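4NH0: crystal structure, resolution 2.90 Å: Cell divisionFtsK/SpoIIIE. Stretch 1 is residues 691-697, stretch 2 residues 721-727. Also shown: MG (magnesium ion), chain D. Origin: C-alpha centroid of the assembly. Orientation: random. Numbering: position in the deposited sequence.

Stretch 1, residues 691-697: FYCLDFG
Stretch 2 721-727: RIRRTVA

Leu694, on the β-strand that includes residues 691-694, is the centre of an apolar contact with the α-helix that runs through residues 721-727. Its CA-to-CB bond points toward the helix, and with chi1 at -89° and chi2 near +52° its two methyls reach different partners: CD1 lies 3.7 Å from CG2 of Thr725, while CD2 lies 4.0 Å from CG2 of Ile722 and 4.3 Å from CG2 of Val726. Strand and helix run roughly antiparallel, their N-to-C directions 143° apart and their axes 9.1 Å apart at closest approach. The register pairs Leu694 with Ile722 (CA to CA 6.7 Å) and Tyr692 with Thr725 (CA to CA 6.8 Å), so moving back along the strand means moving forward along the helix. Ile722 (chi1 m, chi2 t) starts sideways, but its end comes nearer: CD1 sits 3.5 Å from CZ of Phe696, at the ring edge and near the ring plane. Phe696 (phi/psi -111/17, chi1 m, chi2 -25°) belongs to the loop after the strand. At the other end, Tyr692 CB packs 3.7 Å from Thr725 CG2, while the phenol (chi1 m, chi2 89°) leads away. Cys693, between two residues whose CA-to-CB bonds point toward the helix, points away, the usual alternation of an extended strand. No hydrogen bond crosses the contact, which buries 259 Å² in total. Thr725 divides its side chain: in the m rotamer, CG2 faces the strand while OG1 donates a very short hydrogen bond to Arg721 O (2.5 Å), the carbonyl that also accepts from Thr725 N (2.9 Å). Helical pairing continues from Ala727 N to Arg723 O (2.9 Å). Beyond the packing, Asp695 (chi1 t) accepts a weak hydrogen bond at OD1 from Gly697 N (3.3 Å), and Gly697 O binds the magnesium ion MG at 2.1 Å. An ideal CB on Gly697 would clash with that ion.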

# COMPACT_ATOMS: atom_id res chain seq x y z
N PHE A 691 10.79 -10.08 -5.25
CA PHE A 691 9.46 -10.05 -4.66
C PHE A 691 8.80 -11.42 -4.67
O PHE A 691 8.80 -12.11 -5.68
CB PHE A 691 8.57 -9.04 -5.39
CG PHE A 691 9.11 -7.64 -5.39
CD1 PHE A 691 9.96 -7.21 -6.39
CD2 PHE A 691 8.76 -6.76 -4.38
CE1 PHE A 691 10.46 -5.92 -6.38
CE2 PHE A 691 9.25 -5.47 -4.38
CZ PHE A 691 10.10 -5.05 -5.38
N TYR A 692 8.25 -11.81 -3.52
CA TYR A 692 7.54 -13.07 -3.40
C TYR A 692 6.19 -12.82 -2.73
O TYR A 692 6.12 -12.43 -1.57
CB TYR A 692 8.37 -14.08 -2.61
CG TYR A 692 9.70 -14.36 -3.27
CD1 TYR A 692 10.82 -13.59 -2.98
CD2 TYR A 692 9.84 -15.39 -4.20
CE1 TYR A 692 12.04 -13.84 -3.59
CE2 TYR A 692 11.05 -15.64 -4.81
CZ TYR A 692 12.14 -14.87 -4.50
OH TYR A 692 13.35 -15.12 -5.11
N CYS A 693 5.12 -13.05 -3.48
CA CYS A 693 3.80 -12.56 -3.10
C CYS A 693 2.83 -13.65 -2.67
O CYS A 693 2.83 -14.76 -3.20
CB CYS A 693 3.19 -11.76 -4.25
SG CYS A 693 4.31 -10.53 -4.95
N LEU A 694 1.99 -13.31 -1.70
CA LEU A 694 0.88 -14.15 -1.29
C LEU A 694 -0.41 -13.38 -1.54
O LEU A 694 -0.89 -12.66 -0.67
CB LEU A 694 0.99 -14.53 0.19
CG LEU A 694 1.77 -15.79 0.58
CD1 LEU A 694 3.16 -15.81 -0.03
CD2 LEU A 694 1.86 -15.91 2.09
N ASP A 695 -0.97 -13.53 -2.73
CA ASP A 695 -2.12 -12.72 -3.12
C ASP A 695 -3.39 -13.19 -2.42
O ASP A 695 -4.07 -14.10 -2.88
CB ASP A 695 -2.33 -12.75 -4.63
CG ASP A 695 -3.13 -11.56 -5.13
OD1 ASP A 695 -3.95 -11.03 -4.36
OD2 ASP A 695 -2.94 -11.16 -6.29
N PHE A 696 -3.71 -12.54 -1.30
CA PHE A 696 -4.92 -12.86 -0.57
C PHE A 696 -5.95 -11.73 -0.65
O PHE A 696 -6.91 -11.71 0.12
CB PHE A 696 -4.59 -13.17 0.90
CG PHE A 696 -3.91 -14.50 1.10
CD1 PHE A 696 -4.07 -15.52 0.18
CD2 PHE A 696 -3.10 -14.73 2.21
CE1 PHE A 696 -3.44 -16.74 0.35
CE2 PHE A 696 -2.48 -15.94 2.38
CZ PHE A 696 -2.65 -16.95 1.46
N GLY A 697 -5.79 -10.82 -1.61
CA GLY A 697 -6.75 -9.74 -1.77
C GLY A 697 -7.15 -9.41 -3.20
O GLY A 697 -6.92 -8.29 -3.65
N ARG A 721 2.51 -23.85 -2.64
CA ARG A 721 3.45 -22.79 -2.97
C ARG A 721 3.48 -21.71 -1.90
O ARG A 721 4.46 -20.99 -1.75
CB ARG A 721 3.09 -22.17 -4.33
CG ARG A 721 4.18 -21.29 -4.91
CD ARG A 721 3.90 -20.97 -6.37
NE ARG A 721 5.10 -20.47 -7.04
CZ ARG A 721 5.96 -21.24 -7.69
NH1 ARG A 721 5.76 -22.55 -7.76
NH2 ARG A 721 7.03 -20.70 -8.27
N ILE A 722 2.39 -21.61 -1.14
CA ILE A 722 2.29 -20.63 -0.07
C ILE A 722 3.24 -20.97 1.07
O ILE A 722 3.96 -20.10 1.57
CB ILE A 722 0.85 -20.53 0.47
CG1 ILE A 722 -0.05 -19.85 -0.55
CG2 ILE A 722 0.82 -19.76 1.78
CD1 ILE A 722 -1.51 -19.84 -0.16
N ARG A 723 3.26 -22.23 1.48
CA ARG A 723 4.14 -22.68 2.55
C ARG A 723 5.60 -22.56 2.13
O ARG A 723 6.45 -22.16 2.92
CB ARG A 723 3.84 -24.13 2.94
CG ARG A 723 2.38 -24.41 3.24
CD ARG A 723 2.22 -25.84 3.74
NE ARG A 723 0.91 -26.39 3.42
CZ ARG A 723 0.65 -27.10 2.33
NH1 ARG A 723 1.62 -27.36 1.46
NH2 ARG A 723 -0.57 -27.57 2.11
N ARG A 724 5.88 -22.90 0.87
CA ARG A 724 7.24 -22.88 0.35
C ARG A 724 7.76 -21.46 0.17
O ARG A 724 8.95 -21.21 0.37
CB ARG A 724 7.31 -23.64 -0.97
CG ARG A 724 7.32 -25.15 -0.81
CD ARG A 724 8.49 -25.59 0.05
NE ARG A 724 9.76 -25.09 -0.47
CZ ARG A 724 10.89 -25.05 0.23
NH1 ARG A 724 10.91 -25.49 1.48
NH2 ARG A 724 11.99 -24.58 -0.32
N THR A 725 6.89 -20.55 -0.23
CA THR A 725 7.26 -19.15 -0.40
C THR A 725 7.78 -18.57 0.91
O THR A 725 8.73 -17.79 0.92
CB THR A 725 6.07 -18.31 -0.90
OG1 THR A 725 5.60 -18.83 -2.15
CG2 THR A 725 6.49 -16.86 -1.10
N VAL A 726 7.15 -18.97 2.01
CA VAL A 726 7.57 -18.52 3.33
C VAL A 726 8.79 -19.31 3.79
O VAL A 726 9.69 -18.77 4.43
CB VAL A 726 6.43 -18.67 4.36
CG1 VAL A 726 6.87 -18.18 5.72
CG2 VAL A 726 5.20 -17.91 3.89
N ALA A 727 8.82 -20.60 3.45
CA ALA A 727 9.92 -21.47 3.84
C ALA A 727 11.22 -21.08 3.15
O ALA A 727 12.30 -21.19 3.73
CB ALA A 727 9.58 -22.92 3.54
MG MG D . -7.41 -6.77 -2.36
O HOH W 1 -8.33 -6.18 -4.09